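Side-chain contacts in RavA (Legionella pneumophila str. Paris, PDB 6WO6), which is a Legionella effector linked to cell invasion, whose molecular activity is unknown: residues 118-123 and 156-161; 136-141 and 165-170; 219-224 and 249-254. The protein carries 2 engineered substitutions. One frame throughout, in Å; residues are numbered along the deposited sequence.

All three contacts belong to one elongated, mainly helical chain without strands. Interactions 2 and 3 pack helix on helix; interaction 1 sets the turn after helix 147-157 against helix 120-127. Interactions 1 and 2 cross along the sequence: segments 118-123, 136-141, 156-161 and 165-170 take turns, and their centres lie 17 Å apart. Interaction 3 follows later in the chain, 28 Å from interaction 2 between centres and 45 Å from interaction 1, which lies on the opposite side of the chain's centre. Interactions 2 and 3 share a chemical pattern, a leucine-valine pair beside an alanine-alanine pair, whereas interaction 1 sets a phenylalanine against an alanine. All three are structural packing within the helical array.

Interaction 1: residues 118-123 and 156-161; sequences NFNKLA and NIFPQS
Two first torsions bring Asn120 and Phe158 to the contact: Asn120 swings CG opposite its own N (chi1 -165°), which carries the amide nearer to segment 156-161, while Phe158 keeps CG beside its N (chi1 -54°), which brings the ring toward helix 120-127. The ring then meets Ala123 at its edge, near the ring plane, with Ala123 CB 3.6 Å from Phe158 CE1. A methyl suits this buried position because it lets the aromatic edge come close to the helix backbone. Within segment 156-161, Ile157 lays CG2 over the centre of the Phe158 ring, 3.7 Å above its plane, so two aliphatic groups grip the ring from different directions.

Asn120 brings the polar element. Its ND2 lies 3.4 Å from Ile157 O and obliquely to the Phe158 ring. The same ND2 is hydrogen-bonded to Phe116 O. A side-chain amide can thus serve a carbonyl four residues earlier in the chain while packing across the contact. Phe158 is the first residue past the end of helix 147-157, and Pro159, which has no N-H, comes next. Ser161, the N-cap of helix 162-181, donates from OG to Phe158 O at 2.6 Å, from above the carbonyl plane, and its OG also makes a weak hydrogen bond with Ala164 N.

Phe116 of helix 115-118 touches Ala123, Ile157 and Phe158, while Ile124 and Leu127 of helix 120-127 also meet the ring. Phe119 and Leu122 pack instead against helices 38-51 and 77-92.

Interaction 2: residues 136-141 and 165-170; sequences LRLAET and AKVGHA
Ala139 and Ala170 form the close point of this contact, CB to CB at 3.8 Å, and the CB of Ala139 also lies 3.8 Å from Ala170 O. Alanine suits both places: each CB points toward the other segment, and a single methyl lets one helix settle against the backbone of its partner. On the opposite segment Ala170 CB also reaches Leu136 N at 4.4 Å, a contact with the backbone, since the leucine's own side chain starts out away from segment 165-170.

Next to the alanines, Leu138 CD1 touches Val167 CG2 at 4.1 Å. The two side chains cross obliquely, meeting methyl to methyl. Leu138 holds CG beside its N (chi1 -67°), and Val167 turns CG2 to the side opposite its carbonyl carbon, where it faces the leucine. The branched valine and the longer leucine extend the apolar contact beyond the alanines, and both are buried.

Further out, Ala135 of helix 131-141 extends the patch by packing on Val167 and Ala170, while Pro102 and Ile106 of helix 102-107 cover Leu138. Arg174, one turn beyond Ala170, gives NH2 to Ala139 O near the end of helix 131-141, and Arg137 donates to the carbonyls of Asp96 and Asn99.

The segment axes approach to 8.8 Å and run at 38° to each other in broadly the same sense. With alanines facing each other and only 5.8 Å between the CA atoms of Ala139 and Ala170, this is helix-on-helix packing with small residues at the closest point, and it joins helices 131-141 and 162-181 in the middle of an elongated helical chain.

Interaction 3: residues 219-224 and 249-254; sequences GKLALR and IKVQSA
Ala222 and Ala254 mark where the two backbones come nearest, 5.7 Å between their CA atoms. Both segments are helical: Leu223 N bonds to Gly219 O and Arg224 N to Lys220 O in one, while Ser253 N bonds to Ile249 O and Ala254 N to Lys250 O in the other. Segment 219-224 is the last part of helix 214-224, and segment 249-254 lies early in the long helix 246-265.

So near an approach demands small residues. The CB atoms of Ala222 and Ala254 both point toward the other segment and meet at 3.7 Å, and Ala222 CB lies equally far, 3.7 Å, from Ala254 O.

Beside the alanines, Leu221 CD1 meets Val251 CG2 at 3.6 Å. Leucine suits this place because its reach carries a methyl across the gap; with chi1 at -81° its CG stays beside the backbone N and the far end extends to the valine. Val251 answers with the branch opposite its carbonyl carbon, and its beta branching offers that methyl close to its own helix. All four residues are buried, and the side-chain contacts are apolar.

Around these residues, Ala218 of helix 214-224 and Ile237 of helix 230-240 also touch Val251, and Pro186 backs Leu221. Arg258 NH1 makes weak hydrogen bonds with Ala222 O and Leu223 O at the end of helix 214-224, and Lys250 forms a salt bridge with Glu286. Phe287, in a loop, packs on Ala254, and Leu290 of helix 290-294 touches Ala222.

Interaction 1: residues 118-123 and 156-161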
ATOM      1  N   ASN A 118     -26.271 -13.112   3.778  1.00 82.72           N
ATOM      2  CA  ASN A 118     -26.624 -14.499   3.499  1.00 82.87           C
ATOM      3  C   ASN A 118     -25.415 -15.285   3.012  1.00 82.73           C
ATOM      4  O   ASN A 118     -25.196 -16.428   3.433  1.00 86.39           O
ATOM      5  CB  ASN A 118     -27.749 -14.557   2.463  1.00 81.67           C
ATOM      6  CG  ASN A 118     -29.045 -13.955   2.972  1.00 81.86           C
ATOM      7  OD1 ASN A 118     -29.437 -14.172   4.119  1.00 83.34           O
ATOM      8  ND2 ASN A 118     -29.719 -13.192   2.118  1.00 80.89           N
ATOM      9  N   PHE A 119     -24.619 -14.691   2.125  1.00 77.78           N
ATOM     10  CA  PHE A 119     -23.429 -15.326   1.563  1.00 72.05           C
ATOM     11  C   PHE A 119     -22.156 -14.825   2.227  1.00 68.85           C
ATOM     12  O   PHE A 119     -21.148 -14.585   1.555  1.00 66.53           O
ATOM     13  CB  PHE A 119     -23.371 -15.097   0.055  1.00 70.80           C
ATOM     14  CG  PHE A 119     -24.496 -15.740  -0.705  1.00 73.03           C
ATOM     15  CD1 PHE A 119     -25.709 -15.087  -0.861  1.00 75.82           C
ATOM     16  CD2 PHE A 119     -24.338 -16.994  -1.274  1.00 72.78           C
ATOM     17  CE1 PHE A 119     -26.746 -15.677  -1.562  1.00 76.64           C
ATOM     18  CE2 PHE A 119     -25.371 -17.589  -1.981  1.00 73.76           C
ATOM     19  CZ  PHE A 119     -26.576 -16.930  -2.125  1.00 75.28           C
ATOM     20  N   ASN A 120     -22.171 -14.659   3.550  1.00 69.36           N
ATOM     21  CA  ASN A 120     -21.004 -14.109   4.232  1.00 69.73           C
ATOM     22  C   ASN A 120     -19.846 -15.099   4.242  1.00 69.63           C
ATOM     23  O   ASN A 120     -18.686 -14.702   4.080  1.00 72.26           O
ATOM     24  CB  ASN A 120     -21.372 -13.697   5.655  1.00 73.61           C
ATOM     25  CG  ASN A 120     -20.323 -12.808   6.290  1.00 75.57           C
ATOM     26  OD1 ASN A 120     -19.415 -13.286   6.972  1.00 77.28           O
ATOM     27  ND2 ASN A 120     -20.439 -11.502   6.064  1.00 75.16           N
ATOM     28  N   LYS A 121     -20.135 -16.389   4.439  1.00 67.16           N
ATOM     29  CA  LYS A 121     -19.088 -17.402   4.344  1.00 63.45           C
ATOM     30  C   LYS A 121     -18.450 -17.396   2.959  1.00 61.07           C
ATOM     31  O   LYS A 121     -17.221 -17.470   2.830  1.00 62.83           O
ATOM     32  CB  LYS A 121     -19.659 -18.784   4.668  1.00 63.27           C
ATOM     33  CG  LYS A 121     -20.371 -18.868   6.013  1.00 65.24           C
ATOM     34  N   LEU A 122     -19.270 -17.288   1.910  1.00 57.40           N
ATOM     35  CA  LEU A 122     -18.738 -17.205   0.553  1.00 53.67           C
ATOM     36  C   LEU A 122     -17.902 -15.945   0.364  1.00 52.86           C
ATOM     37  O   LEU A 122     -16.859 -15.978  -0.299  1.00 51.41           O
ATOM     38  CB  LEU A 122     -19.879 -17.242  -0.461  1.00 51.59           C
ATOM     39  CG  LEU A 122     -19.447 -16.960  -1.902  1.00 51.24           C
ATOM     40  CD1 LEU A 122     -18.581 -18.090  -2.438  1.00 51.63           C
ATOM     41  CD2 LEU A 122     -20.646 -16.722  -2.799  1.00 52.18           C
ATOM     42  N   ALA A 123     -18.347 -14.822   0.932  1.00 52.98           N
ATOM     43  CA  ALA A 123     -17.578 -13.585   0.832  1.00 51.58           C
ATOM     44  C   ALA A 123     -16.207 -13.743   1.475  1.00 52.83           C
ATOM     45  O   ALA A 123     -15.184 -13.369   0.889  1.00 53.68           O
ATOM     46  CB  ALA A 123     -18.347 -12.435   1.481  1.00 50.97           C
ATOM     47  N   ASN A 156     -18.837  -2.717   8.704  1.00 67.07           N
ATOM     48  CA  ASN A 156     -20.232  -3.082   8.910  1.00 66.49           C
ATOM     49  C   ASN A 156     -20.582  -4.390   8.218  1.00 64.57           C
ATOM     50  O   ASN A 156     -21.407  -5.154   8.730  1.00 65.63           O
ATOM     51  CB  ASN A 156     -21.153  -1.965   8.416  1.00 69.21           C
ATOM     52  CG  ASN A 156     -21.039  -0.703   9.249  1.00 72.22           C
ATOM     53  OD1 ASN A 156     -20.666  -0.751  10.422  1.00 72.94           O
ATOM     54  ND2 ASN A 156     -21.364   0.437   8.647  1.00 74.05           N
ATOM     55  N   ILE A 157     -19.961  -4.668   7.076  1.00 62.44           N
ATOM     56  CA  ILE A 157     -20.303  -5.851   6.293  1.00 61.81           C
ATOM     57  C   ILE A 157     -19.428  -7.042   6.663  1.00 59.49           C
ATOM     58  O   ILE A 157     -19.908  -8.176   6.717  1.00 58.43           O
ATOM     59  CB  ILE A 157     -20.209  -5.522   4.792  1.00 64.38           C
ATOM     60  CG1 ILE A 157     -21.303  -4.520   4.410  1.00 67.69           C
ATOM     61  CG2 ILE A 157     -20.312  -6.788   3.955  1.00 64.75           C
ATOM     62  CD1 ILE A 157     -21.282  -4.105   2.960  1.00 69.12           C
ATOM     63  N   PHE A 158     -18.144  -6.809   6.938  1.00 59.67           N
ATOM     64  CA  PHE A 158     -17.201  -7.864   7.305  1.00 58.13           C
ATOM     65  C   PHE A 158     -16.672  -7.602   8.711  1.00 56.71           C
ATOM     66  O   PHE A 158     -15.479  -7.323   8.898  1.00 56.39           O
ATOM     67  CB  PHE A 158     -16.055  -7.950   6.299  1.00 57.93           C
ATOM     68  CG  PHE A 158     -16.509  -8.098   4.876  1.00 60.07           C
ATOM     69  CD1 PHE A 158     -17.179  -9.238   4.463  1.00 61.74           C
ATOM     70  CD2 PHE A 158     -16.261  -7.101   3.947  1.00 61.26           C
ATOM     71  CE1 PHE A 158     -17.599  -9.377   3.153  1.00 62.61           C
ATOM     72  CE2 PHE A 158     -16.679  -7.235   2.633  1.00 62.31           C
ATOM     73  CZ  PHE A 158     -17.347  -8.376   2.237  1.00 62.64           C
ATOM     74  N   PRO A 159     -17.528  -7.706   9.728  1.00 56.37           N
ATOM     75  CA  PRO A 159     -17.113  -7.314  11.081  1.00 56.11           C
ATOM     76  C   PRO A 159     -16.154  -8.329  11.685  1.00 54.22           C
ATOM     77  O   PRO A 159     -16.387  -9.539  11.625  1.00 54.46           O
ATOM     78  CB  PRO A 159     -18.436  -7.258  11.850  1.00 57.52           C
ATOM     79  CG  PRO A 159     -19.289  -8.266  11.161  1.00 57.08           C
ATOM     80  CD  PRO A 159     -18.894  -8.255   9.709  1.00 56.27           C
ATOM     81  N   GLN A 160     -15.070  -7.815  12.274  1.00 51.54           N
ATOM     82  CA  GLN A 160     -14.047  -8.629  12.931  1.00 48.95           C
ATOM     83  C   GLN A 160     -13.454  -9.653  11.965  1.00 47.69           C
ATOM     84  O   GLN A 160     -13.332 -10.837  12.279  1.00 49.81           O
ATOM     85  CB  GLN A 160     -14.602  -9.310  14.184  1.00 49.82           C
ATOM     86  CG  GLN A 160     -15.198  -8.349  15.203  1.00 52.10           C
ATOM     87  CD  GLN A 160     -14.168  -7.403  15.784  1.00 53.25           C
ATOM     88  OE1 GLN A 160     -12.972  -7.685  15.772  1.00 54.41           O
ATOM     89  NE2 GLN A 160     -14.630  -6.271  16.300  1.00 55.04           N
ATOM     90  N   SER A 161     -13.085  -9.184  10.779  1.00 45.54           N
ATOM     91  CA  SER A 161     -12.499 -10.025   9.750  1.00 44.56           C
ATOM     92  C   SER A 161     -11.062  -9.603   9.467  1.00 45.64           C
ATOM     93  O   SER A 161     -10.651  -8.475   9.754  1.00 45.52           O
ATOM     94  CB  SER A 161     -13.321  -9.962   8.459  1.00 44.11           C
ATOM     95  OG  SER A 161     -13.453  -8.624   8.014  1.00 41.86           O
TER

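Interaction 2: residues 136-141 and 165-170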
ATOM      1  N   LEU A 136      -4.371  -3.016  -0.349  1.00 49.83           N
ATOM      2  CA  LEU A 136      -3.405  -2.172  -1.043  1.00 49.55           C
ATOM      3  C   LEU A 136      -4.079  -1.362  -2.142  1.00 52.09           C
ATOM      4  O   LEU A 136      -3.832  -0.160  -2.285  1.00 54.33           O
ATOM      5  CB  LEU A 136      -2.283  -3.032  -1.621  1.00 49.69           C
ATOM      6  CG  LEU A 136      -1.215  -2.290  -2.426  1.00 50.43           C
ATOM      7  CD1 LEU A 136      -0.168  -1.679  -1.508  1.00 49.10           C
ATOM      8  CD2 LEU A 136      -0.571  -3.205  -3.451  1.00 51.75           C
ATOM      9  N   ARG A 137      -4.941  -2.010  -2.932  1.00 52.61           N
ATOM     10  CA  ARG A 137      -5.620  -1.303  -4.014  1.00 54.44           C
ATOM     11  C   ARG A 137      -6.504  -0.184  -3.472  1.00 54.43           C
ATOM     12  O   ARG A 137      -6.518   0.932  -4.015  1.00 55.10           O
ATOM     13  CB  ARG A 137      -6.449  -2.286  -4.839  1.00 56.90           C
ATOM     14  CG  ARG A 137      -6.994  -1.701  -6.126  1.00 61.74           C
ATOM     15  CD  ARG A 137      -5.966  -1.776  -7.243  1.00 66.91           C
ATOM     16  NE  ARG A 137      -6.332  -0.940  -8.382  1.00 72.99           N
ATOM     17  CZ  ARG A 137      -7.273  -1.251  -9.270  1.00 77.78           C
ATOM     18  NH1 ARG A 137      -7.958  -2.382  -9.150  1.00 77.31           N
ATOM     19  NH2 ARG A 137      -7.535  -0.425 -10.274  1.00 81.37           N
ATOM     20  N   LEU A 138      -7.246  -0.463  -2.398  1.00 53.65           N
ATOM     21  CA  LEU A 138      -8.113   0.554  -1.813  1.00 54.54           C
ATOM     22  C   LEU A 138      -7.300   1.707  -1.242  1.00 56.33           C
ATOM     23  O   LEU A 138      -7.676   2.873  -1.400  1.00 58.16           O
ATOM     24  CB  LEU A 138      -9.005  -0.065  -0.736  1.00 53.49           C
ATOM     25  CG  LEU A 138     -10.065  -1.065  -1.207  1.00 53.76           C
ATOM     26  CD1 LEU A 138     -10.914  -1.543  -0.039  1.00 52.08           C
ATOM     27  CD2 LEU A 138     -10.939  -0.453  -2.296  1.00 55.52           C
ATOM     28  N   ALA A 139      -6.180   1.406  -0.579  1.00 56.30           N
ATOM     29  CA  ALA A 139      -5.314   2.474  -0.091  1.00 58.45           C
ATOM     30  C   ALA A 139      -4.746   3.294  -1.240  1.00 59.71           C
ATOM     31  O   ALA A 139      -4.533   4.503  -1.093  1.00 61.56           O
ATOM     32  CB  ALA A 139      -4.186   1.893   0.760  1.00 58.35           C
ATOM     33  N   GLU A 140      -4.510   2.662  -2.391  1.00 58.04           N
ATOM     34  CA  GLU A 140      -3.940   3.386  -3.521  1.00 58.43           C
ATOM     35  C   GLU A 140      -4.961   4.309  -4.176  1.00 60.44           C
ATOM     36  O   GLU A 140      -4.620   5.428  -4.575  1.00 62.49           O
ATOM     37  CB  GLU A 140      -3.376   2.403  -4.546  1.00 59.56           C
ATOM     38  CG  GLU A 140      -2.083   1.732  -4.113  1.00 61.13           C
ATOM     39  CD  GLU A 140      -1.574   0.725  -5.130  1.00 65.57           C
ATOM     40  OE1 GLU A 140      -2.375   0.270  -5.975  1.00 67.38           O
ATOM     41  OE2 GLU A 140      -0.369   0.392  -5.086  1.00 67.14           O
ATOM     42  N   THR A 141      -6.216   3.868  -4.301  1.00 60.65           N
ATOM     43  CA  THR A 141      -7.176   4.628  -5.100  1.00 61.67           C
ATOM     44  C   THR A 141      -8.149   5.479  -4.289  1.00 62.58           C
ATOM     45  O   THR A 141      -8.755   6.395  -4.856  1.00 64.13           O
ATOM     46  CB  THR A 141      -7.982   3.688  -6.006  1.00 61.83           C
ATOM     47  OG1 THR A 141      -8.882   2.906  -5.212  1.00 62.55           O
ATOM     48  CG2 THR A 141      -7.050   2.760  -6.775  1.00 60.11           C
ATOM     49  N   ALA A 165      -9.276  -5.584   8.992  1.00 44.44           N
ATOM     50  CA  ALA A 165      -8.038  -5.236   9.679  1.00 43.74           C
ATOM     51  C   ALA A 165      -6.955  -4.828   8.687  1.00 45.38           C
ATOM     52  O   ALA A 165      -6.253  -3.830   8.900  1.00 47.57           O
ATOM     53  CB  ALA A 165      -7.569  -6.411  10.537  1.00 41.65           C
ATOM     54  N   LYS A 166      -6.811  -5.586   7.592  1.00 43.83           N
ATOM     55  CA  LYS A 166      -5.799  -5.249   6.594  1.00 43.04           C
ATOM     56  C   LYS A 166      -6.098  -3.910   5.929  1.00 44.63           C
ATOM     57  O   LYS A 166      -5.178  -3.137   5.634  1.00 44.72           O
ATOM     58  CB  LYS A 166      -5.697  -6.357   5.546  1.00 42.10           C
ATOM     59  CG  LYS A 166      -5.195  -7.691   6.083  1.00 42.52           C
ATOM     60  CD  LYS A 166      -3.777  -7.594   6.616  1.00 43.47           C
ATOM     61  CE  LYS A 166      -3.346  -8.911   7.237  1.00 45.82           C
ATOM     62  NZ  LYS A 166      -2.058  -8.786   7.970  1.00 48.51           N
ATOM     63  N   VAL A 167      -7.378  -3.619   5.681  1.00 45.71           N
ATOM     64  CA  VAL A 167      -7.734  -2.334   5.083  1.00 46.27           C
ATOM     65  C   VAL A 167      -7.386  -1.193   6.031  1.00 46.75           C
ATOM     66  O   VAL A 167      -6.848  -0.159   5.612  1.00 47.87           O
ATOM     67  CB  VAL A 167      -9.222  -2.318   4.686  1.00 46.50           C
ATOM     68  CG1 VAL A 167      -9.692  -0.895   4.429  1.00 46.82           C
ATOM     69  CG2 VAL A 167      -9.433  -3.170   3.450  1.00 47.25           C
ATOM     70  N   GLY A 168      -7.686  -1.362   7.322  1.00 45.99           N
ATOM     71  CA  GLY A 168      -7.267  -0.365   8.295  1.00 47.45           C
ATOM     72  C   GLY A 168      -5.764  -0.148   8.291  1.00 48.95           C
ATOM     73  O   GLY A 168      -5.289   0.993   8.319  1.00 50.00           O
ATOM     74  N   HIS A 169      -4.997  -1.241   8.231  1.00 48.37           N
ATOM     75  CA  HIS A 169      -3.541  -1.133   8.250  1.00 50.20           C
ATOM     76  C   HIS A 169      -3.018  -0.380   7.029  1.00 53.53           C
ATOM     77  O   HIS A 169      -2.163   0.511   7.146  1.00 54.70           O
ATOM     78  CB  HIS A 169      -2.924  -2.528   8.327  1.00 51.30           C
ATOM     79  CG  HIS A 169      -3.169  -3.225   9.628  1.00 55.71           C
ATOM     80  ND1 HIS A 169      -2.984  -4.582   9.789  1.00 57.61           N
ATOM     81  CD2 HIS A 169      -3.575  -2.755  10.831  1.00 57.87           C
ATOM     82  CE1 HIS A 169      -3.271  -4.918  11.035  1.00 58.90           C
ATOM     83  NE2 HIS A 169      -3.632  -3.828  11.688  1.00 58.46           N
ATOM     84  N   ALA A 170      -3.513  -0.736   5.840  1.00 52.55           N
ATOM     85  CA  ALA A 170      -3.054  -0.077   4.621  1.00 49.63           C
ATOM     86  C   ALA A 170      -3.430   1.399   4.615  1.00 50.17           C
ATOM     87  O   ALA A 170      -2.631   2.248   4.194  1.00 52.92           O
ATOM     88  CB  ALA A 170      -3.625  -0.781   3.389  1.00 48.18           C
TER

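Interaction 3: residues 219-224 and 249-254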
ATOM      1  N   GLY A 219      17.267  14.647   3.208  1.00 49.37           N
ATOM      2  CA  GLY A 219      17.725  15.911   3.762  1.00 51.01           C
ATOM      3  C   GLY A 219      16.943  16.310   5.000  1.00 52.28           C
ATOM      4  O   GLY A 219      17.523  16.679   6.027  1.00 51.62           O
ATOM      5  N   LYS A 220      15.610  16.229   4.921  1.00 53.37           N
ATOM      6  CA  LYS A 220      14.787  16.570   6.079  1.00 50.98           C
ATOM      7  C   LYS A 220      15.020  15.609   7.240  1.00 50.02           C
ATOM      8  O   LYS A 220      14.984  16.027   8.402  1.00 51.22           O
ATOM      9  CB  LYS A 220      13.307  16.597   5.694  1.00 48.25           C
ATOM     10  CG  LYS A 220      12.958  17.639   4.642  1.00 48.86           C
ATOM     11  CD  LYS A 220      11.475  17.974   4.669  1.00 50.37           C
ATOM     12  CE  LYS A 220      11.075  18.851   3.496  1.00 53.68           C
ATOM     13  NZ  LYS A 220      11.092  18.096   2.211  1.00 53.90           N
ATOM     14  N   LEU A 221      15.274  14.331   6.950  1.00 48.24           N
ATOM     15  CA  LEU A 221      15.587  13.380   8.011  1.00 47.68           C
ATOM     16  C   LEU A 221      16.895  13.746   8.698  1.00 49.05           C
ATOM     17  O   LEU A 221      16.957  13.840   9.928  1.00 48.93           O
ATOM     18  CB  LEU A 221      15.657  11.962   7.445  1.00 45.93           C
ATOM     19  CG  LEU A 221      14.325  11.242   7.233  1.00 45.98           C
ATOM     20  CD1 LEU A 221      14.547   9.886   6.578  1.00 44.38           C
ATOM     21  CD2 LEU A 221      13.599  11.090   8.556  1.00 45.74           C
ATOM     22  N   ALA A 222      17.954  13.958   7.913  1.00 50.21           N
ATOM     23  CA  ALA A 222      19.237  14.346   8.492  1.00 50.15           C
ATOM     24  C   ALA A 222      19.123  15.636   9.290  1.00 51.16           C
ATOM     25  O   ALA A 222      19.835  15.812  10.286  1.00 50.81           O
ATOM     26  CB  ALA A 222      20.289  14.494   7.392  1.00 49.69           C
ATOM     27  N   LEU A 223      18.229  16.539   8.883  1.00 52.63           N
ATOM     28  CA  LEU A 223      18.113  17.816   9.579  1.00 53.25           C
ATOM     29  C   LEU A 223      17.332  17.690  10.889  1.00 57.70           C
ATOM     30  O   LEU A 223      17.762  18.216  11.921  1.00 60.20           O
ATOM     31  CB  LEU A 223      17.462  18.853   8.663  1.00 50.41           C
ATOM     32  CG  LEU A 223      17.288  20.253   9.254  1.00 50.62           C
ATOM     33  CD1 LEU A 223      18.628  20.820   9.696  1.00 50.49           C
ATOM     34  CD2 LEU A 223      16.612  21.179   8.253  1.00 51.52           C
ATOM     35  N   ARG A 224      16.188  16.994  10.873  1.00 57.20           N
ATOM     36  CA  ARG A 224      15.264  17.044  12.004  1.00 56.13           C
ATOM     37  C   ARG A 224      15.299  15.816  12.909  1.00 51.26           C
ATOM     38  O   ARG A 224      14.777  15.886  14.026  1.00 52.56           O
ATOM     39  CB  ARG A 224      13.825  17.239  11.506  1.00 60.84           C
ATOM     40  CG  ARG A 224      13.681  18.163  10.306  1.00 65.75           C
ATOM     41  CD  ARG A 224      13.824  19.637  10.658  1.00 71.54           C
ATOM     42  NE  ARG A 224      13.625  20.478   9.479  1.00 76.81           N
ATOM     43  CZ  ARG A 224      12.459  21.016   9.127  1.00 81.13           C
ATOM     44  NH1 ARG A 224      11.381  20.814   9.871  1.00 83.32           N
ATOM     45  NH2 ARG A 224      12.374  21.761   8.030  1.00 82.23           N
ATOM     46  N   ILE A 249      20.273   4.397   0.816  1.00 53.30           N
ATOM     47  CA  ILE A 249      21.541   5.008   0.427  1.00 52.75           C
ATOM     48  C   ILE A 249      21.535   6.494   0.760  1.00 53.74           C
ATOM     49  O   ILE A 249      22.464   7.013   1.397  1.00 55.36           O
ATOM     50  CB  ILE A 249      21.812   4.774  -1.072  1.00 52.13           C
ATOM     51  CG1 ILE A 249      21.844   3.281  -1.401  1.00 52.00           C
ATOM     52  CG2 ILE A 249      23.120   5.420  -1.486  1.00 51.18           C
ATOM     53  CD1 ILE A 249      22.008   2.990  -2.883  1.00 50.00           C
ATOM     54  N   LYS A 250      20.475   7.198   0.349  1.00 53.23           N
ATOM     55  CA  LYS A 250      20.448   8.647   0.516  1.00 52.11           C
ATOM     56  C   LYS A 250      20.358   9.040   1.987  1.00 50.58           C
ATOM     57  O   LYS A 250      21.024   9.987   2.415  1.00 50.28           O
ATOM     58  CB  LYS A 250      19.291   9.251  -0.278  1.00 53.86           C
ATOM     59  CG  LYS A 250      19.305   8.887  -1.755  1.00 56.79           C
ATOM     60  CD  LYS A 250      19.534  10.077  -2.655  1.00 58.85           C
ATOM     61  CE  LYS A 250      19.510   9.644  -4.111  1.00 63.11           C
ATOM     62  NZ  LYS A 250      19.853  10.749  -5.044  1.00 65.31           N
ATOM     63  N   VAL A 251      19.551   8.326   2.778  1.00 49.34           N
ATOM     64  CA  VAL A 251      19.417   8.662   4.193  1.00 46.42           C
ATOM     65  C   VAL A 251      20.742   8.459   4.920  1.00 47.33           C
ATOM     66  O   VAL A 251      21.171   9.309   5.716  1.00 45.89           O
ATOM     67  CB  VAL A 251      18.282   7.837   4.829  1.00 44.71           C
ATOM     68  CG1 VAL A 251      18.354   7.897   6.343  1.00 43.89           C
ATOM     69  CG2 VAL A 251      16.934   8.345   4.352  1.00 46.01           C
ATOM     70  N   GLN A 252      21.422   7.341   4.647  1.00 49.11           N
ATOM     71  CA  GLN A 252      22.698   7.098   5.310  1.00 50.19           C
ATOM     72  C   GLN A 252      23.747   8.121   4.882  1.00 50.88           C
ATOM     73  O   GLN A 252      24.519   8.612   5.717  1.00 50.47           O
ATOM     74  CB  GLN A 252      23.165   5.667   5.035  1.00 51.07           C
ATOM     75  CG  GLN A 252      22.221   4.608   5.614  1.00 54.32           C
ATOM     76  CD  GLN A 252      22.810   3.210   5.609  1.00 57.31           C
ATOM     77  OE1 GLN A 252      23.543   2.827   6.524  1.00 59.17           O
ATOM     78  NE2 GLN A 252      22.488   2.434   4.577  1.00 57.83           N
ATOM     79  N   SER A 253      23.765   8.491   3.598  1.00 51.28           N
ATOM     80  CA  SER A 253      24.750   9.473   3.156  1.00 54.16           C
ATOM     81  C   SER A 253      24.447  10.864   3.705  1.00 57.34           C
ATOM     82  O   SER A 253      25.375  11.633   3.979  1.00 60.70           O
ATOM     83  CB  SER A 253      24.826   9.503   1.630  1.00 54.63           C
ATOM     84  OG  SER A 253      24.003  10.527   1.102  1.00 55.00           O
ATOM     85  N   ALA A 254      23.168  11.204   3.894  1.00 55.12           N
ATOM     86  CA  ALA A 254      22.834  12.501   4.474  1.00 51.55           C
ATOM     87  C   ALA A 254      23.228  12.560   5.944  1.00 52.56           C
ATOM     88  O   ALA A 254      23.752  13.579   6.414  1.00 56.19           O
ATOM     89  CB  ALA A 254      21.344  12.790   4.304  1.00 50.67           C
TER